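Local coordinates for uncharacterized protein DUF1470 (Jannaschia sp. CCS1, PDB 3H0N), which is of unknown function but carries a zinc finger and possibly acts as a regulator of transcription, at residues 89-92 / 93-97; 123-126 / 127-130. All coordinates share one frame; numbering follows the deposited sequence. Where two conformers were deposited one is given.

Interaction 1: residues 89-92 / 93-97; sequences LNHL and LRKHP. With NA (sodium ion), chain E.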
loop_
_atom_site.group_PDB
_atom_site.type_symbol
_atom_site.label_atom_id
_atom_site.label_comp_id
_atom_site.label_asym_id
_atom_site.label_seq_id
_atom_site.Cartn_x
_atom_site.Cartn_y
_atom_site.Cartn_z
ATOM N N LEU A 89 -5.187 4.331 14.823
ATOM C CA LEU A 89 -4.816 3.360 13.793
ATOM C C LEU A 89 -3.406 2.797 14.019
ATOM O O LEU A 89 -3.173 1.599 13.860
ATOM C CB LEU A 89 -4.928 4.001 12.409
ATOM C CG LEU A 89 -6.346 4.393 11.966
ATOM C CD1 LEU A 89 -6.315 5.290 10.743
ATOM C CD2 LEU A 89 -7.225 3.153 11.699
ATOM N N ASN A 90 -2.480 3.644 14.456
ATOM C CA ASN A 90 -1.107 3.192 14.747
ATOM C C ASN A 90 -1.087 2.161 15.842
ATOM O O ASN A 90 -0.332 1.201 15.781
ATOM C CB ASN A 90 -0.194 4.361 15.103
ATOM C CG ASN A 90 0.206 5.176 13.917
ATOM O OD1 ASN A 90 0.074 4.728 12.772
ATOM N ND2 ASN A 90 0.802 6.344 14.174
ATOM N N HIS A 91 -1.932 2.338 16.830
ATOM C CA HIS A 91 -1.980 1.392 17.917
ATOM C C HIS A 91 -2.542 0.049 17.466
ATOM O O HIS A 91 -2.057 -0.994 17.898
ATOM C CB HIS A 91 -2.814 1.940 19.052
ATOM C CG HIS A 91 -2.992 0.976 20.179
ATOM N ND1 HIS A 91 -4.195 0.362 20.438
ATOM C CD2 HIS A 91 -2.120 0.511 21.101
ATOM C CE1 HIS A 91 -4.061 -0.428 21.491
ATOM N NE2 HIS A 91 -2.813 -0.355 21.909
ATOM N N LEU A 92 -3.541 0.074 16.588
ATOM C CA LEU A 92 -4.073 -1.181 16.023
ATOM C C LEU A 92 -3.039 -1.934 15.184
ATOM O O LEU A 92 -2.965 -3.166 15.252
ATOM C CB LEU A 92 -5.344 -0.935 15.216
ATOM C CG LEU A 92 -6.515 -0.382 16.009
ATOM C CD1 LEU A 92 -7.584 -0.048 15.013
ATOM C CD2 LEU A 92 -6.960 -1.410 17.062
ATOM N N LEU A 93 -2.247 -1.189 14.427
ATOM C CA LEU A 93 -1.209 -1.776 13.580
ATOM C C LEU A 93 -0.085 -2.386 14.429
ATOM O O LEU A 93 0.495 -3.409 14.067
ATOM C CB LEU A 93 -0.658 -0.733 12.586
ATOM C CG LEU A 93 -1.712 -0.354 11.531
ATOM C CD1 LEU A 93 -1.345 0.989 10.879
ATOM C CD2 LEU A 93 -1.905 -1.505 10.529
ATOM N N ARG A 94 0.215 -1.767 15.571
ATOM C CA ARG A 94 1.170 -2.340 16.522
ATOM C C ARG A 94 0.586 -3.584 17.235
ATOM O O ARG A 94 1.214 -4.652 17.307
ATOM C CB ARG A 94 1.575 -1.308 17.556
ATOM C CG ARG A 94 2.584 -0.340 17.011
ATOM C CD ARG A 94 3.243 0.372 18.178
ATOM N NE ARG A 94 2.286 1.276 18.788
ATOM C CZ ARG A 94 2.041 2.516 18.357
ATOM N NH1 ARG A 94 2.707 3.029 17.339
ATOM N NH2 ARG A 94 1.156 3.256 18.978
ATOM N N LYS A 95 -0.650 -3.467 17.689
ATOM C CA LYS A 95 -1.274 -4.536 18.491
ATOM C C LYS A 95 -1.492 -5.829 17.728
ATOM O O LYS A 95 -1.364 -6.909 18.297
ATOM C CB LYS A 95 -2.573 -4.028 19.064
ATOM C CG LYS A 95 -3.352 -5.014 19.884
ATOM C CD LYS A 95 -4.551 -4.319 20.517
ATOM C CE LYS A 95 -5.277 -5.245 21.451
ATOM N NZ LYS A 95 -6.359 -4.517 22.201
ATOM N N HIS A 96 -1.815 -5.718 16.443
ATOM C CA HIS A 96 -2.242 -6.837 15.617
ATOM C C HIS A 96 -1.216 -7.133 14.515
ATOM O O HIS A 96 -0.439 -6.269 14.194
ATOM C CB HIS A 96 -3.619 -6.554 15.056
ATOM C CG HIS A 96 -4.647 -6.417 16.117
ATOM N ND1 HIS A 96 -5.027 -7.487 16.891
ATOM C CD2 HIS A 96 -5.301 -5.339 16.598
ATOM C CE1 HIS A 96 -5.925 -7.085 17.779
ATOM N NE2 HIS A 96 -6.114 -5.789 17.617
ATOM N N PRO A 97 -1.226 -8.359 13.959
ATOM C CA PRO A 97 -0.219 -8.736 12.965
ATOM C C PRO A 97 -0.432 -8.039 11.631
ATOM O O PRO A 97 -1.319 -8.401 10.868
ATOM C CB PRO A 97 -0.371 -10.278 12.864
ATOM C CG PRO A 97 -1.163 -10.688 14.079
ATOM C CD PRO A 97 -2.004 -9.525 14.441
HETATM NA NA NA E . 1.648 -5.440 14.852
HETATM O O HOH W 1 3.921 -4.484 15.439
HETATM O O HOH W 2 2.713 -6.102 12.899
HETATM O O HOH W 3 2.185 -7.523 15.810
#
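Leu89 O accepts the amide of Leu93 at 3.0 Å, and three more i to i+4 bonds carry the last turns of helix 82-95 to its C-terminal end. Asn90 O receives Arg94 N, His91 O receives Lys95 N, and Leu92 O takes His96 N with an N-H...O angle of 143°; His96 is the first residue to abandon helical backbone angles.

The metal contacts use carbonyl groups at this same end. Sodium is bound by Leu93 O at 2.5 Å, Arg94 O at 2.6 Å and His96 O at 2.3 Å, and three waters complete six ligands.

Side chains pack back along the helix. Leu93 sets CG 3.4 Å from Leu89 O, while its side chain also packs on Ala98 of its own chain and on Pro100 of the second subunit. Cut back to an alanine here, the side chain is likely to lose its cover of Leu89 O and to open a gap beside Pro100 of the second subunit. The Arg94 chain bends at chi3 (-71°), folding its guanidinium back so that one face lies over Asn90 O, 3.7 Å from CZ. The His96 ring turns an edge to Leu92 O, with CD2 3.5 Å away. The buried amide of Asn90 turns to the second subunit, where OD1 accepts Leu102 N.

A cation at the C-terminal end of a helix faces the negative end of the helix dipole, which probably favours sodium here; because the protein ligands are all backbone carbonyls, binding probably depends on the chain's path through the helix end rather than on any charged side chain.

Interaction 2: residues 123-126 / 127-130; sequences PMWT and AICA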
loop_
_atom_site.group_PDB
_atom_site.type_symbol
_atom_site.label_atom_id
_atom_site.label_comp_id
_atom_site.label_asym_id
_atom_site.label_seq_id
_atom_site.Cartn_x
_atom_site.Cartn_y
_atom_site.Cartn_z
ATOM N N PRO A 123 -7.929 -10.391 14.675
ATOM C CA PRO A 123 -6.687 -9.625 14.463
ATOM C C PRO A 123 -6.347 -9.357 13.003
ATOM O O PRO A 123 -5.896 -8.267 12.674
ATOM C CB PRO A 123 -5.638 -10.501 15.143
ATOM C CG PRO A 123 -6.388 -11.139 16.256
ATOM C CD PRO A 123 -7.726 -11.489 15.649
HETATM N N MSE A 124 -6.577 -10.335 12.129
HETATM C CA MSE A 124 -6.328 -10.151 10.697
HETATM C C MSE A 124 -7.161 -9.000 10.136
HETATM O O MSE A 124 -6.640 -8.115 9.444
HETATM C CB MSE A 124 -6.623 -11.429 9.885
HETATM C CG MSE A 124 -6.852 -11.208 8.389
HETATM SE SE MSE A 124 -7.500 -12.891 7.609
HETATM C CE MSE A 124 -7.966 -12.336 5.834
ATOM N N TRP A 125 -8.464 -9.045 10.400
ATOM C CA TRP A 125 -9.372 -8.014 9.860
ATOM C C TRP A 125 -9.122 -6.659 10.499
ATOM O O TRP A 125 -9.239 -5.654 9.810
ATOM C CB TRP A 125 -10.831 -8.485 9.917
ATOM C CG TRP A 125 -11.093 -9.452 8.804
ATOM C CD1 TRP A 125 -11.166 -10.789 8.888
ATOM C CD2 TRP A 125 -11.152 -9.114 7.418
ATOM N NE1 TRP A 125 -11.321 -11.335 7.615
ATOM C CE2 TRP A 125 -11.303 -10.318 6.699
ATOM C CE3 TRP A 125 -11.109 -7.909 6.720
ATOM C CZ2 TRP A 125 -11.392 -10.347 5.298
ATOM C CZ3 TRP A 125 -11.195 -7.951 5.336
ATOM C CH2 TRP A 125 -11.331 -9.140 4.650
ATOM N N THR A 126 -8.685 -6.624 11.751
ATOM C CA THR A 126 -8.271 -5.386 12.379
ATOM C C THR A 126 -7.098 -4.782 11.638
ATOM O O THR A 126 -7.108 -3.582 11.322
ATOM C CB THR A 126 -7.937 -5.590 13.861
ATOM O OG1 THR A 126 -9.097 -6.097 14.529
ATOM C CG2 THR A 126 -7.544 -4.259 14.496
ATOM N N ALA A 127 -6.079 -5.575 11.321
ATOM C CA ALA A 127 -4.930 -5.077 10.579
ATOM C C ALA A 127 -5.283 -4.626 9.186
ATOM O O ALA A 127 -4.769 -3.592 8.712
ATOM C CB ALA A 127 -3.832 -6.187 10.522
ATOM N N ILE A 128 -6.118 -5.395 8.495
ATOM C CA ILE A 128 -6.511 -5.057 7.131
ATOM C C ILE A 128 -7.252 -3.729 7.117
ATOM O O ILE A 128 -6.986 -2.836 6.288
ATOM C CB ILE A 128 -7.386 -6.155 6.530
ATOM C CG1 ILE A 128 -6.539 -7.432 6.276
ATOM C CG2 ILE A 128 -7.989 -5.736 5.176
ATOM C CD1 ILE A 128 -7.373 -8.667 5.928
ATOM N N CYS A 129 -8.203 -3.611 8.017
ATOM C CA CYS A 129 -9.019 -2.393 8.075
ATOM C C CYS A 129 -8.191 -1.192 8.472
ATOM O O CYS A 129 -8.304 -0.123 7.859
ATOM C CB CYS A 129 -10.194 -2.572 9.028
ATOM S SG CYS A 129 -11.474 -3.700 8.395
ATOM N N ALA A 130 -7.331 -1.366 9.470
ATOM C CA ALA A 130 -6.500 -0.255 9.927
ATOM C C ALA A 130 -5.563 0.246 8.845
ATOM O O ALA A 130 -5.405 1.430 8.636
ATOM C CB ALA A 130 -5.679 -0.602 11.224
#
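Helix 121-138, an alpha helix of the domain assigned to the putative stress-induced transcription regulators, contributes this largely buried one-turn contact, in which a CH-pi interaction joins residues three apart. Ile128 CD1 sits over one face of the Trp125 indole, 3.9 Å from the centroid of the six-membered ring and 12° off its normal. The other branch of the isoleucine, CG2, comes 3.9 Å from Trp125 CZ3, and thus both ends of the forked side chain meet the benzene part of the indole.

Met124, deposited as selenomethionine, adds to the same face in one of its two conformers. With CG anti to the backbone N (chi1 160°) and the chain extended beyond it, its methyl CE reaches over the ring toward the rim. In this conformer Met124 and Ile128 run side by side, CG of the former 3.6 Å from CD1 of the latter, and CD1 thus sits in the corner formed by the methionine chain and the indole face. On the polar side of the indole, NE1 is bonded to Ser51 OG, which helps fix the ring's rotation, while Thr10 and Val14 of helix 10-22 also touch it.

Beneath these side chains the backbone is regular: Ala127, Ile128, Cys129 and Ala130 give their amides to the carbonyls of Pro123, Met124, Trp125 and Thr126, all within 3.0 Å. The threonine hydroxyl turns back along the helix to Val122 O, satisfying a buried polar group within the helix itself. On the side toward helix 82-95, Ala130 meets Leu89, Leu92 and Leu93, and Thr126 meets Leu92. Cys129 faces Val14 and Leu70, and its SG folds back over the preceding turn, 3.3 Å from Trp125 O.

In the fold
Interactions 1 and 2 illustrate how two helices can be joined through the end of one: their centres are about 8 Å apart, and the first turns of helix 121-138 pack against the end of helix 82-95. His96 lies at the junction, its CD2 3.3 Å from Thr126 CG2 and its ND1 3.5 Å from Pro123 CB, while Pro97 O comes 3.4 Å from Ala127 CB. His96 thus gives its carbonyl to sodium and its ring to the helix interface. The nickel ion held by His113 and His115 lies about 4 Å from the Ile128 side chain in interaction 2, but about 12 Å from that of Leu93 in interaction 1.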